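TRNA-splicing ligase RtcB (PDB 2EPG) probably joins RNA ends carrying a 2',3'-cyclic phosphate or 3'-phosphate to 5'-hydroxyl ends, using GTP and manganese. Local coordinates at residues A[53-56]-A[57-61]. Sequence-based numbering, arbitrary orientation.
Sequences SLQQ and LMNVA
Leu57 to Val60 meet Ser53 to Gln56 one turn earlier in a local i to i+4 contact inside the short alpha-helix 52-60, which packs one side on strands 34-37 and 70-73 of this RtcB fold. Four successive backbone hydrogen bonds define the turn: Leu57 N donates to Ser53 O, Met58 N to Leu54 O at 2.8 Å, Asn59 N to Gln55 O, and Val60 N to Gln56 O with an N-H...O angle of 156°. Leu54 and Leu57 meet the strands, Leu54 touching Phe36 and Ile76, Leu57 reaching Ala34, Ala70 and Ala72. Gln56 is buried against a loop; its chain runs extended beyond CG, and its NE2 is hydrogen-bonded to Gly79 O while the chain lies on Trp78 and Pro83. On the more open face, Gln55 sets CG anti to its own N (chi1 167°) and then bends at chi2, which brings its amide close to that of Asn59, the two planes 28° apart. The base of selenomethionine Met58 sits against the preceding turn, CG 3.4 Å from Leu54 O, before the chain leads away. The branched side chain of Val60 leans back on the same carbonyl its N-H uses, CG2 standing 3.3 Å from Gln56 O.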
loop_
_atom_site.group_PDB
_atom_site.type_symbol
_atom_site.label_atom_id
_atom_site.label_comp_id
_atom_site.label_asym_id
_atom_site.label_seq_id
_atom_site.Cartn_x
_atom_site.Cartn_y
_atom_site.Cartn_z
ATOM N N SER A 53 10.190 0.731 -18.317
ATOM C CA SER A 53 8.971 0.654 -17.531
ATOM C C SER A 53 7.765 1.140 -18.329
ATOM O O SER A 53 6.649 0.657 -18.139
ATOM C CB SER A 53 9.128 1.455 -16.232
ATOM O OG SER A 53 9.390 2.823 -16.490
ATOM N N LEU A 54 7.983 2.090 -19.233
ATOM C CA LEU A 54 6.882 2.596 -20.048
ATOM C C LEU A 54 6.423 1.539 -21.051
ATOM O O LEU A 54 5.228 1.424 -21.340
ATOM C CB LEU A 54 7.285 3.874 -20.783
ATOM C CG LEU A 54 7.620 5.100 -19.932
ATOM C CD1 LEU A 54 7.811 6.299 -20.853
ATOM C CD2 LEU A 54 6.507 5.378 -18.940
ATOM N N GLN A 55 7.372 0.773 -21.586
ATOM C CA GLN A 55 7.035 -0.293 -22.527
ATOM C C GLN A 55 6.136 -1.276 -21.779
ATOM O O GLN A 55 5.193 -1.818 -22.351
ATOM C CB GLN A 55 8.298 -1.008 -23.026
ATOM C CG GLN A 55 8.031 -2.331 -23.776
ATOM C CD GLN A 55 7.379 -2.147 -25.148
ATOM O OE1 GLN A 55 8.017 -1.679 -26.096
ATOM N NE2 GLN A 55 6.106 -2.520 -25.258
ATOM N N GLN A 56 6.443 -1.511 -20.502
ATOM C CA GLN A 56 5.624 -2.402 -19.685
ATOM C C GLN A 56 4.237 -1.793 -19.532
ATOM O O GLN A 56 3.235 -2.507 -19.589
ATOM C CB GLN A 56 6.220 -2.600 -18.290
ATOM C CG GLN A 56 7.465 -3.435 -18.243
ATOM C CD GLN A 56 7.779 -3.896 -16.845
ATOM O OE1 GLN A 56 7.758 -3.105 -15.900
ATOM N NE2 GLN A 56 8.073 -5.184 -16.698
ATOM N N LEU A 57 4.180 -0.477 -19.323
ATOM C CA LEU A 57 2.889 0.208 -19.184
ATOM C C LEU A 57 2.109 0.036 -20.492
ATOM O O LEU A 57 0.890 -0.176 -20.488
ATOM C CB LEU A 57 3.079 1.704 -18.885
ATOM C CG LEU A 57 1.773 2.509 -18.749
ATOM C CD1 LEU A 57 0.999 1.982 -17.563
ATOM C CD2 LEU A 57 2.052 4.007 -18.588
HETATM N N MSE A 58 2.815 0.111 -21.615
HETATM C CA MSE A 58 2.160 -0.067 -22.909
HETATM C C MSE A 58 1.625 -1.494 -23.066
HETATM O O MSE A 58 0.573 -1.705 -23.663
HETATM C CB MSE A 58 3.132 0.273 -24.046
HETATM C CG MSE A 58 3.359 1.769 -24.206
HETATM SE SE MSE A 58 4.962 2.210 -25.229
HETATM C CE MSE A 58 4.240 1.916 -27.002
ATOM N N ASN A 59 2.344 -2.470 -22.519
ATOM C CA ASN A 59 1.912 -3.869 -22.599
ATOM C C ASN A 59 0.610 -4.045 -21.807
ATOM O O ASN A 59 -0.302 -4.753 -22.228
ATOM C CB ASN A 59 2.985 -4.793 -22.019
ATOM C CG ASN A 59 4.283 -4.777 -22.817
ATOM O OD1 ASN A 59 5.324 -5.179 -22.307
ATOM N ND2 ASN A 59 4.225 -4.340 -24.059
ATOM N N VAL A 60 0.539 -3.401 -20.651
ATOM C CA VAL A 60 -0.647 -3.468 -19.805
ATOM C C VAL A 60 -1.853 -3.040 -20.638
ATOM O O VAL A 60 -2.903 -3.673 -20.590
ATOM C CB VAL A 60 -0.492 -2.537 -18.581
ATOM C CG1 VAL A 60 -1.815 -2.448 -17.806
ATOM C CG2 VAL A 60 0.628 -3.062 -17.673
ATOM N N ALA A 61 -1.678 -1.978 -21.421
ATOM C CA ALA A 61 -2.737 -1.439 -22.272
ATOM C C ALA A 61 -3.223 -2.383 -23.373
ATOM O O ALA A 61 -4.203 -2.076 -24.056
ATOM C CB ALA A 61 -2.271 -0.112 -22.894
#